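Local coordinates for uncharacterized protein (Streptococcus pneumoniae, PDB 3LFT) that binds L-tryptophan in the cleft between its two lobes and probably serves as the substrate-binding protein of an ABC transporter, at residues 121-126 with 161-166; 57-62 with 78-83; 93-96 with 102-105; 12-17 with 220-225. One frame throughout, in Å; residues are numbered along the deposited sequence. Where two conformers were deposited one is given.

Interaction 1 of 4, residues 121-126 with 161-166; sequences QQVELI and AGLTVE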
loop_
_atom_site.group_PDB
_atom_site.type_symbol
_atom_site.label_atom_id
_atom_site.label_comp_id
_atom_site.label_asym_id
_atom_site.label_seq_id
_atom_site.Cartn_x
_atom_site.Cartn_y
_atom_site.Cartn_z
ATOM N N GLN A 121 -13.722 2.518 8.151
ATOM C CA GLN A 121 -13.960 3.869 7.637
ATOM C C GLN A 121 -14.302 3.886 6.160
ATOM O O GLN A 121 -15.124 4.699 5.720
ATOM C CB GLN A 121 -12.781 4.797 7.900
ATOM C CG GLN A 121 -12.619 5.257 9.335
ATOM C CD GLN A 121 -11.353 6.059 9.481
ATOM O OE1 GLN A 121 -10.303 5.515 9.825
ATOM N NE2 GLN A 121 -11.425 7.356 9.167
ATOM N N GLN A 122 -13.714 2.984 5.380
ATOM C CA GLN A 122 -14.063 2.892 3.966
ATOM C C GLN A 122 -15.499 2.427 3.796
ATOM O O GLN A 122 -16.225 2.979 2.958
ATOM C CB GLN A 122 -13.092 1.969 3.241
ATOM C CG GLN A 122 -11.718 2.595 3.113
ATOM C CD GLN A 122 -10.660 1.644 2.604
ATOM O OE1 GLN A 122 -10.906 0.450 2.425
ATOM N NE2 GLN A 122 -9.466 2.170 2.386
ATOM N N VAL A 123 -15.901 1.410 4.568
ATOM C CA VAL A 123 -17.300 0.967 4.516
ATOM C C VAL A 123 -18.247 2.112 4.885
ATOM O O VAL A 123 -19.236 2.338 4.194
ATOM C CB VAL A 123 -17.526 -0.290 5.389
ATOM C CG1 VAL A 123 -19.002 -0.557 5.579
ATOM C CG2 VAL A 123 -16.850 -1.487 4.743
ATOM N N GLU A 124 -17.922 2.845 5.949
ATOM C CA GLU A 124 -18.763 3.972 6.365
ATOM C C GLU A 124 -18.858 5.017 5.247
ATOM O O GLU A 124 -19.928 5.559 4.997
ATOM C CB GLU A 124 -18.278 4.581 7.695
ATOM C CG GLU A 124 -18.529 3.668 8.905
ATOM C CD GLU A 124 -17.670 3.970 10.141
ATOM O OE1 GLU A 124 -16.634 4.675 10.047
ATOM O OE2 GLU A 124 -18.027 3.460 11.226
ATOM N N LEU A 125 -17.753 5.273 4.555
ATOM C CA LEU A 125 -17.749 6.252 3.459
ATOM C C LEU A 125 -18.619 5.790 2.291
ATOM O O LEU A 125 -19.370 6.578 1.705
ATOM C CB LEU A 125 -16.322 6.517 2.985
ATOM C CG LEU A 125 -16.159 7.590 1.886
ATOM C CD1 LEU A 125 -16.659 8.971 2.282
ATOM C CD2 LEU A 125 -14.672 7.651 1.485
ATOM N N ILE A 126 -18.509 4.507 1.947
ATOM C CA ILE A 126 -19.345 3.952 0.887
ATOM C C ILE A 126 -20.837 4.102 1.211
ATOM O O ILE A 126 -21.628 4.511 0.351
ATOM C CB ILE A 126 -18.997 2.478 0.608
ATOM C CG1 ILE A 126 -17.567 2.389 0.037
ATOM C CG2 ILE A 126 -20.024 1.852 -0.367
ATOM C CD1 ILE A 126 -16.978 0.962 0.044
ATOM N N ALA A 161 -22.496 -3.888 7.811
ATOM C CA ALA A 161 -23.150 -2.662 7.368
ATOM C C ALA A 161 -24.211 -2.929 6.301
ATOM O O ALA A 161 -24.800 -1.992 5.757
ATOM C CB ALA A 161 -22.120 -1.663 6.860
ATOM N N GLY A 162 -24.447 -4.205 6.005
ATOM C CA GLY A 162 -25.511 -4.601 5.102
ATOM C C GLY A 162 -25.162 -4.596 3.632
ATOM O O GLY A 162 -26.054 -4.566 2.782
ATOM N N LEU A 163 -23.865 -4.650 3.335
ATOM C CA LEU A 163 -23.379 -4.735 1.965
ATOM C C LEU A 163 -22.919 -6.154 1.656
ATOM O O LEU A 163 -22.669 -6.945 2.565
ATOM C CB LEU A 163 -22.207 -3.770 1.769
ATOM C CG LEU A 163 -22.542 -2.288 1.924
ATOM C CD1 LEU A 163 -21.272 -1.477 2.034
ATOM C CD2 LEU A 163 -23.375 -1.802 0.742
ATOM N N THR A 164 -22.829 -6.481 0.371
ATOM C CA THR A 164 -22.281 -7.766 -0.063
ATOM C C THR A 164 -20.995 -7.519 -0.844
ATOM O O THR A 164 -20.886 -6.539 -1.595
ATOM C CB THR A 164 -23.291 -8.543 -0.929
ATOM O OG1 THR A 164 -24.478 -8.816 -0.160
ATOM C CG2 THR A 164 -22.709 -9.881 -1.413
ATOM N N VAL A 165 -20.009 -8.382 -0.628
ATOM C CA VAL A 165 -18.723 -8.275 -1.317
ATOM C C VAL A 165 -18.504 -9.566 -2.096
ATOM O O VAL A 165 -18.582 -10.671 -1.537
ATOM C CB VAL A 165 -17.543 -8.053 -0.350
ATOM C CG1 VAL A 165 -16.222 -8.014 -1.108
ATOM C CG2 VAL A 165 -17.725 -6.783 0.461
ATOM N N GLU A 166 -18.304 -9.398 -3.399
ATOM C CA GLU A 166 -17.899 -10.487 -4.284
ATOM C C GLU A 166 -16.448 -10.243 -4.661
ATOM O O GLU A 166 -16.060 -9.111 -4.988
ATOM C CB GLU A 166 -18.768 -10.525 -5.549
ATOM C CG GLU A 166 -18.505 -11.722 -6.479
ATOM C CD GLU A 166 -19.628 -11.973 -7.489
ATOM O OE1 GLU A 166 -19.545 -12.988 -8.214
ATOM O OE2 GLU A 166 -20.584 -11.165 -7.553
#
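Val123 and Leu163 bury the most surface here, and Ala161 and Ile126 complete the contact. The meeting is purely apolar. CG1 of Val123 does most of the touching. It is anti to the backbone N (chi1 167°), on the side of the carbonyl carbon, and from there it meets both Ala161 and Leu163. CB of Ala161 lies 3.5 Å from Val123 CG1, close for two methyl groups. Leu163 CD1 is looser, 4.3 Å from the same Val123 CG1. One turn further along the helix, Ile126 CG2 comes to 4.3 Å from Leu163 CD1. A single leucine methyl thus touches both helix residues.

The helix is 119-129. The other segment leaves helix 145-160 and turns into strand 164-170, an edge strand of the four-stranded parallel sheet in one lobe. Gly162 makes that turn. Its positive phi of 86°, which glycine takes readily, ends the helix in a Schellman motif. The turn places Ala161 and Leu163 together against helix 119-129. Phe154 of helix 145-160 packs on Val123 and Ile126. Ile136 of the neighbouring strand touches Ile126 and Leu163.

Interaction 2 of 4, residues 57-62 with 78-83; sequences QLVANG and ASATKD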
loop_
_atom_site.group_PDB
_atom_site.type_symbol
_atom_site.label_atom_id
_atom_site.label_comp_id
_atom_site.label_asym_id
_atom_site.label_seq_id
_atom_site.Cartn_x
_atom_site.Cartn_y
_atom_site.Cartn_z
ATOM N N GLN A 57 21.369 -9.942 -4.539
ATOM C CA GLN A 57 22.454 -8.977 -4.708
ATOM C C GLN A 57 22.543 -8.022 -3.517
ATOM O O GLN A 57 23.618 -7.832 -2.947
ATOM C CB GLN A 57 22.243 -8.200 -6.014
ATOM C CG GLN A 57 22.536 -9.031 -7.250
ATOM C CD GLN A 57 21.947 -8.510 -8.555
ATOM O OE1 GLN A 57 21.068 -7.638 -8.589
ATOM N NE2 GLN A 57 22.408 -9.097 -9.652
ATOM N N LEU A 58 21.405 -7.451 -3.117
ATOM C CA LEU A 58 21.396 -6.389 -2.098
ATOM C C LEU A 58 21.860 -6.858 -0.726
ATOM O O LEU A 58 22.416 -6.069 0.041
ATOM C CB LEU A 58 20.003 -5.739 -2.015
ATOM C CG LEU A 58 19.591 -4.856 -3.199
ATOM C CD1 LEU A 58 18.064 -4.620 -3.184
ATOM C CD2 LEU A 58 20.338 -3.513 -3.184
ATOM N N VAL A 59 21.640 -8.137 -0.414
ATOM C CA VAL A 59 22.000 -8.639 0.920
ATOM C C VAL A 59 23.431 -9.156 0.994
ATOM O O VAL A 59 23.899 -9.517 2.077
ATOM C CB VAL A 59 21.008 -9.714 1.455
ATOM C CG1 VAL A 59 19.578 -9.188 1.446
ATOM C CG2 VAL A 59 21.127 -11.018 0.688
ATOM N N ALA A 60 24.123 -9.158 -0.143
ATOM C CA ALA A 60 25.483 -9.689 -0.247
ATOM C C ALA A 60 26.465 -8.638 -0.780
ATOM O O ALA A 60 27.526 -8.985 -1.312
ATOM C CB ALA A 60 25.475 -10.915 -1.130
ATOM N N ASN A 61 26.138 -7.360 -0.600
ATOM C CA ASN A 61 26.920 -6.264 -1.172
ATOM C C ASN A 61 27.469 -5.234 -0.167
ATOM O O ASN A 61 27.701 -4.073 -0.513
ATOM C CB ASN A 61 26.109 -5.567 -2.272
ATOM C CG ASN A 61 26.978 -4.695 -3.168
ATOM O OD1 ASN A 61 28.052 -5.116 -3.616
ATOM N ND2 ASN A 61 26.529 -3.466 -3.415
ATOM N N GLY A 62 27.696 -5.650 1.072
ATOM C CA GLY A 62 28.276 -4.751 2.081
ATOM C C GLY A 62 27.357 -3.671 2.664
ATOM O O GLY A 62 27.817 -2.737 3.324
ATOM N N ALA A 78 13.770 -10.441 3.196
ATOM C CA ALA A 78 13.732 -11.280 4.402
ATOM C C ALA A 78 13.981 -12.763 4.089
ATOM O O ALA A 78 14.467 -13.497 4.936
ATOM C CB ALA A 78 12.411 -11.091 5.117
ATOM N N SER A 79 13.645 -13.201 2.884
ATOM C CA SER A 79 13.939 -14.561 2.459
ATOM C C SER A 79 15.435 -14.722 2.185
ATOM O O SER A 79 16.019 -15.769 2.463
ATOM C CB SER A 79 13.131 -14.896 1.206
ATOM O OG SER A 79 13.433 -16.194 0.751
ATOM N N ALA A 80 16.042 -13.669 1.633
ATOM C CA ALA A 80 17.435 -13.701 1.186
ATOM C C ALA A 80 18.439 -13.589 2.333
ATOM O O ALA A 80 19.596 -13.985 2.173
ATOM C CB ALA A 80 17.667 -12.598 0.144
ATOM N N THR A 81 18.002 -13.044 3.475
ATOM C CA THR A 81 18.884 -12.924 4.649
ATOM C C THR A 81 18.128 -13.058 5.953
ATOM O O THR A 81 17.033 -12.490 6.110
ATOM C CB THR A 81 19.681 -11.599 4.637
ATOM O OG1 THR A 81 20.611 -11.612 5.731
ATOM C CG2 THR A 81 18.776 -10.343 4.747
ATOM N N LYS A 82 18.722 -13.796 6.886
ATOM C CA LYS A 82 18.162 -13.937 8.227
ATOM C C LYS A 82 18.955 -13.119 9.247
ATOM O O LYS A 82 18.558 -13.019 10.414
ATOM C CB LYS A 82 18.110 -15.409 8.662
ATOM C CG LYS A 82 17.444 -16.365 7.660
ATOM C CD LYS A 82 16.030 -15.916 7.304
ATOM C CE LYS A 82 15.312 -16.915 6.394
ATOM N NZ LYS A 82 14.016 -16.352 5.908
ATOM N N ASP A 83 20.068 -12.529 8.816
ATOM C CA ASP A 83 20.943 -11.831 9.799
ATOM C C ASP A 83 21.152 -10.341 9.542
ATOM O O ASP A 83 21.333 -9.587 10.501
ATOM C CB ASP A 83 22.267 -12.577 10.119
ATOM C CG ASP A 83 23.056 -12.953 8.891
ATOM O OD1 ASP A 83 22.807 -12.388 7.808
ATOM O OD2 ASP A 83 23.950 -13.821 9.013
HETATM O O HOH W 1 23.092 -11.478 4.633
#
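Two helix ends meet in this contact, within the lobe built on the six-stranded parallel sheet. Val59 lies at the end region of helix 48-58. Thr81 is the first residue beyond helix 71-80, which ends at Ala80. Strand 65-69 lies between the two helices in the chain. Val59 CA and Thr81 CA are 6.5 Å apart.

Val59 presents both of its methyl groups. CG1 packs on the methyl of Thr81, with Val59 CG1 3.6 Å from Thr81 CG2. The two side chains slide past each other in opposite directions. CG1 of Val59 is anti to the carbonyl carbon (chi1 -55°), which leaves CG2 between the backbone N and the carbonyl carbon. There it reaches the end of the other helix, with Val59 CG2 3.8 Å from Ala80 CB. The carbonyl of Ala80 lies beside the same methyl.

Thr81 splits its two branches. Its methyl faces Val59, while its hydroxyl serves the turn that follows. Thr81 OG1 accepts from the backbone N of Asp83 at 3.3 Å, which makes an ST turn. It is also hydrogen-bonded to the backbone N of Leu84. Water 1 lies 2.7 Å from Thr81 OG1, and it gives a weak bond of 3.3 Å to Val59 O. Further back, Lys82 NZ in one of its conformers donates to Ala78 O at 3.0 Å.

The direct contact is therefore apolar, and the polar link across it runs through water. The threonine hydroxyl is held by backbone N-H groups of its own turn, which probably helps keep its methyl toward Val59.

Interaction 3 of 4, residues 93-96 with 102-105; sequences DPIG and DLKK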
loop_
_atom_site.group_PDB
_atom_site.type_symbol
_atom_site.label_atom_id
_atom_site.label_comp_id
_atom_site.label_asym_id
_atom_site.label_seq_id
_atom_site.Cartn_x
_atom_site.Cartn_y
_atom_site.Cartn_z
ATOM N N ASP A 93 0.427 -5.869 6.326
ATOM C CA ASP A 93 0.182 -6.920 7.328
ATOM C C ASP A 93 1.459 -7.724 7.578
ATOM O O ASP A 93 1.637 -8.806 7.021
ATOM C CB ASP A 93 -0.949 -7.849 6.867
ATOM C CG ASP A 93 -1.201 -9.002 7.824
ATOM O OD1 ASP A 93 -0.716 -8.975 8.974
ATOM O OD2 ASP A 93 -1.891 -9.946 7.411
ATOM N N PRO A 94 2.353 -7.214 8.435
ATOM C CA PRO A 94 3.649 -7.869 8.653
ATOM C C PRO A 94 3.518 -9.278 9.236
ATOM O O PRO A 94 4.313 -10.137 8.875
ATOM C CB PRO A 94 4.368 -6.939 9.633
ATOM C CG PRO A 94 3.657 -5.669 9.600
ATOM C CD PRO A 94 2.282 -5.868 9.025
ATOM N N ILE A 95 2.533 -9.517 10.093
ATOM C CA ILE A 95 2.391 -10.844 10.686
ATOM C C ILE A 95 1.917 -11.847 9.634
ATOM O O ILE A 95 2.481 -12.934 9.485
ATOM C CB ILE A 95 1.443 -10.816 11.902
ATOM C CG1 ILE A 95 2.029 -9.918 13.000
ATOM C CG2 ILE A 95 1.180 -12.226 12.435
ATOM C CD1 ILE A 95 1.033 -9.593 14.121
ATOM N N GLY A 96 0.878 -11.470 8.889
ATOM C CA GLY A 96 0.368 -12.330 7.823
ATOM C C GLY A 96 1.357 -12.529 6.690
ATOM O O GLY A 96 1.300 -13.558 5.996
ATOM N N ASP A 102 5.259 -10.792 15.998
ATOM C CA ASP A 102 4.196 -9.892 16.446
ATOM C C ASP A 102 4.715 -8.460 16.306
ATOM O O ASP A 102 5.893 -8.238 15.954
ATOM C CB ASP A 102 3.627 -10.222 17.842
ATOM C CG ASP A 102 4.620 -10.026 18.967
ATOM O OD1 ASP A 102 5.243 -8.958 19.073
ATOM O OD2 ASP A 102 4.735 -10.939 19.814
ATOM N N LEU A 103 3.846 -7.496 16.569
ATOM C CA LEU A 103 4.208 -6.096 16.318
ATOM C C LEU A 103 5.161 -5.556 17.349
ATOM O O LEU A 103 5.891 -4.607 17.055
ATOM C CB LEU A 103 2.965 -5.228 16.303
ATOM C CG LEU A 103 1.911 -5.494 15.236
ATOM C CD1 LEU A 103 0.723 -4.572 15.522
ATOM C CD2 LEU A 103 2.459 -5.276 13.834
ATOM N N LYS A 104 5.155 -6.129 18.540
ATOM C CA LYS A 104 5.948 -5.599 19.637
ATOM C C LYS A 104 7.373 -6.107 19.627
ATOM O O LYS A 104 8.308 -5.326 19.770
ATOM C CB LYS A 104 5.268 -5.933 20.958
ATOM C CG LYS A 104 6.034 -5.490 22.198
ATOM C CD LYS A 104 6.177 -3.957 22.255
ATOM C CE LYS A 104 6.756 -3.479 23.545
ATOM N NZ LYS A 104 5.836 -3.701 24.665
ATOM N N LYS A 105 7.528 -7.409 19.433
ATOM C CA LYS A 105 8.845 -8.055 19.381
ATOM C C LYS A 105 8.890 -8.868 18.080
ATOM O O LYS A 105 8.542 -10.055 18.056
ATOM C CB LYS A 105 9.078 -8.951 20.611
#
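Ile95 and Leu103 give this contact most of its buried surface. CD1 of Ile95 leads. Ile95 CD1 lies 3.9 Å from Asp102 CA. The same Ile95 CD1 is 4.3 Å from Leu103 CG. The isoleucine branch therefore rests on the backbone of Asp102 as much as on a side chain. Its CG1 is anti to the carbonyl carbon (chi1 -63°), and the extended second torsion carries CD1 out to the other segment. Pro94 adds a looser touch, with Pro94 CG 4.4 Å from Leu103 CD2. The bond from CA to CB of Asp102 points away from 93-96, so the isoleucine meets the CA side of that residue.

Each segment is shaped by its own aspartate. Asp93 OD1 accepts from the backbone N of Gly96 at 3.0 Å. This N-H comes from above the carboxylate plane. Asp102 OD1 takes the backbone N of Lys105 at 2.8 Å, nearly straight at 178°. A weak bond from the backbone N of Lys104 reaches the same oxygen. Both are Asx motifs, in which a carboxylate closes a short turn three residues on. The first turn carries Pro94 and Ile95, and the second carries Leu103.

Val100, between the two segments in sequence, touches both Pro94 and Ile95. Both segments lie in the long loop from strand 86-89 to strand 110-115 of the six-stranded sheet. Leu103 pairs by its backbone with Val261, just before strand 262-264. Asp93 OD2 is hydrogen-bonded to Thr149 of helix 145-160, in the lobe of the four-stranded sheet, so the loop links to the other lobe.

Interaction 4 of 4, residues 12-17 with 220-225; sequences SHPSLD and ATAMVE. With TRP (tryptophan), chain C.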
loop_
_atom_site.group_PDB
_atom_site.type_symbol
_atom_site.label_atom_id
_atom_site.label_comp_id
_atom_site.label_asym_id
_atom_site.label_seq_id
_atom_site.Cartn_x
_atom_site.Cartn_y
_atom_site.Cartn_z
ATOM N N SER A 12 7.095 0.406 -9.815
ATOM C CA SER A 12 6.754 1.821 -9.944
ATOM C C SER A 12 5.249 1.999 -9.905
ATOM O O SER A 12 4.532 1.621 -10.826
ATOM C CB SER A 12 7.316 2.403 -11.242
ATOM O OG SER A 12 8.728 2.436 -11.183
ATOM N N HIS A 13 4.760 2.543 -8.800
ATOM C CA HIS A 13 3.461 3.197 -8.821
ATOM C C HIS A 13 3.582 4.450 -7.951
ATOM O O HIS A 13 4.476 4.524 -7.107
ATOM C CB HIS A 13 2.315 2.208 -8.527
ATOM C CG HIS A 13 2.235 1.713 -7.121
ATOM N ND1 HIS A 13 2.459 0.400 -6.756
ATOM C CD2 HIS A 13 1.810 2.350 -6.008
ATOM C CE1 HIS A 13 2.199 0.260 -5.465
ATOM N NE2 HIS A 13 1.825 1.435 -4.988
ATOM N N PRO A 14 2.743 5.471 -8.174
ATOM C CA PRO A 14 3.121 6.767 -7.565
ATOM C C PRO A 14 3.200 6.773 -6.054
ATOM O O PRO A 14 4.028 7.486 -5.481
ATOM C CB PRO A 14 2.030 7.726 -8.046
ATOM C CG PRO A 14 1.595 7.139 -9.372
ATOM C CD PRO A 14 1.701 5.630 -9.208
ATOM N N SER A 15 2.377 5.959 -5.401
ATOM C CA SER A 15 2.439 5.882 -3.936
ATOM C C SER A 15 3.804 5.406 -3.444
ATOM O O SER A 15 4.370 5.974 -2.511
ATOM C CB SER A 15 1.344 4.972 -3.389
ATOM O OG SER A 15 0.051 5.418 -3.768
ATOM N N LEU A 16 4.357 4.387 -4.093
ATOM C CA LEU A 16 5.671 3.903 -3.678
ATOM C C LEU A 16 6.761 4.930 -3.939
ATOM O O LEU A 16 7.692 5.055 -3.134
ATOM C CB LEU A 16 6.034 2.546 -4.294
ATOM C CG LEU A 16 5.051 1.387 -4.067
ATOM C CD1 LEU A 16 5.692 0.072 -4.481
ATOM C CD2 LEU A 16 4.533 1.269 -2.631
ATOM N N ASP A 17 6.667 5.651 -5.047
ATOM C CA ASP A 17 7.627 6.719 -5.319
ATOM C C ASP A 17 7.606 7.780 -4.215
ATOM O O ASP A 17 8.655 8.266 -3.797
ATOM C CB ASP A 17 7.326 7.389 -6.657
ATOM C CG ASP A 17 7.528 6.479 -7.853
ATOM O OD1 ASP A 17 8.302 5.513 -7.799
ATOM O OD2 ASP A 17 6.966 6.820 -8.913
ATOM N N ALA A 220 -5.918 4.369 -2.398
ATOM C CA ALA A 220 -4.770 5.271 -2.488
ATOM C C ALA A 220 -5.168 6.584 -3.100
ATOM O O ALA A 220 -5.951 6.617 -4.051
ATOM C CB ALA A 220 -3.656 4.663 -3.343
ATOM N N THR A 221 -4.609 7.671 -2.573
ATOM C CA THR A 221 -4.770 8.993 -3.164
ATOM C C THR A 221 -4.403 8.979 -4.628
ATOM O O THR A 221 -5.113 9.553 -5.437
ATOM C CB THR A 221 -3.945 10.037 -2.401
ATOM O OG1 THR A 221 -4.439 10.093 -1.056
ATOM C CG2 THR A 221 -4.025 11.422 -3.027
ATOM N N ALA A 222 -3.310 8.295 -4.960
ATOM C CA ALA A 222 -2.841 8.254 -6.332
ATOM C C ALA A 222 -3.838 7.600 -7.290
ATOM O O ALA A 222 -3.848 7.939 -8.467
ATOM C CB ALA A 222 -1.502 7.555 -6.403
HETATM N N MSE A 223 -4.638 6.661 -6.781
HETATM C CA MSE A 223 -5.695 6.048 -7.583
HETATM C C MSE A 223 -6.926 6.943 -7.654
HETATM O O MSE A 223 -7.483 7.142 -8.725
HETATM C CB MSE A 223 -6.052 4.663 -7.048
HETATM C CG MSE A 223 -4.918 3.625 -7.259
HETATM SE SE MSE A 223 -5.443 1.790 -6.879
HETATM C CE MSE A 223 -4.942 1.614 -5.017
ATOM N N VAL A 224 -7.337 7.519 -6.526
ATOM C CA VAL A 224 -8.462 8.435 -6.539
ATOM C C VAL A 224 -8.181 9.591 -7.482
ATOM O O VAL A 224 -9.076 10.020 -8.216
ATOM C CB VAL A 224 -8.832 8.930 -5.114
ATOM C CG1 VAL A 224 -9.923 10.019 -5.168
ATOM C CG2 VAL A 224 -9.343 7.755 -4.259
ATOM N N GLU A 225 -6.946 10.084 -7.515
ATOM C CA GLU A 225 -6.685 11.274 -8.310
ATOM C C GLU A 225 -6.760 11.074 -9.819
ATOM O O GLU A 225 -6.886 12.060 -10.541
ATOM C CB GLU A 225 -5.428 11.997 -7.855
ATOM C CG GLU A 225 -4.135 11.312 -8.049
ATOM C CD GLU A 225 -2.993 12.062 -7.335
ATOM O OE1 GLU A 225 -1.897 11.491 -7.167
ATOM O OE2 GLU A 225 -3.196 13.233 -6.931
HETATM N N TRP C . 1.203 -1.453 1.830
HETATM C CA TRP C . 1.467 -2.103 0.513
HETATM C C TRP C . 2.049 -3.463 0.723
HETATM O O TRP C . 2.679 -4.016 -0.183
HETATM C CB TRP C . 2.394 -1.211 -0.330
HETATM C CG TRP C . 1.768 0.132 -0.607
HETATM C CD1 TRP C . 2.017 1.340 0.044
HETATM C CD2 TRP C . 0.734 0.414 -1.609
HETATM N NE1 TRP C . 1.224 2.326 -0.494
HETATM C CE2 TRP C . 0.438 1.841 -1.456
HETATM C CE3 TRP C . 0.074 -0.381 -2.518
HETATM C CZ2 TRP C . -0.526 2.398 -2.277
HETATM C CZ3 TRP C . -0.894 0.211 -3.323
HETATM C CH2 TRP C . -1.173 1.586 -3.196
HETATM O OXT TRP C . 1.890 -4.027 1.815
HETATM O O HOH W 2 -1.330 7.551 -2.861
#
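Water 2 joins Ser15 to the start of helix 221-224. It lies 2.7 Å from Ser15 OG and accepts from the backbone N of Ala222 at 3.0 Å. Ser15 OG is anti to the carbonyl carbon (chi1 -58°), which turns it toward the other segment. There Ser15 OG also touches two methyls, at 3.8 Å from Ala220 CB and 3.7 Å from Ala222 CB. Pro14 CB packs on the same Ala222 methyl.

The two segments are first turns of helices, with His13 and Ala220 at the N-cap positions. Both help to line the pocket of the bound tryptophan. Ser15 CB is 3.4 Å from TRP CZ2. His13 NE2 is 3.4 Å from TRP CZ3, and its ring stands oblique to the indole. Leu16 CD2 comes to 3.6 Å from TRP CG, while Leu16 CG lies over one face of the histidine ring. Ala220 CB reaches TRP CH2 at 4.0 Å.

A serine, an imidazole, a leucine and an alanine thus hold the indole by van der Waals contact, while Asn196, Asp115 and Gln236 hydrogen-bond the ligand. Between the segments, a hydroxyl oxygen meets methyls and a methylene meets a methyl, with one water carrying the polar connection.

In the fold
Along the chain, interactions 2, 3 and 1 follow in series, and all three lie inside the long loop closed by interaction 4. Interactions 2 and 3 belong to the lobe of the six-stranded sheet; their centres are about 20 Å apart. Helix ends make interaction 2, and the loop after strand 86-89 makes interaction 3. Interaction 1 lies on the opposite side of the chain's centre from interaction 2, their centres about 41 Å apart. It packs helix 119-129 beside the four-stranded sheet. Interaction 4, centred about 9 Å from the chain's centre, joins distant parts of the sequence at the tryptophan pocket. This layout fits the two-lobed periplasmic-binding-protein fold, with ligand held between the lobes.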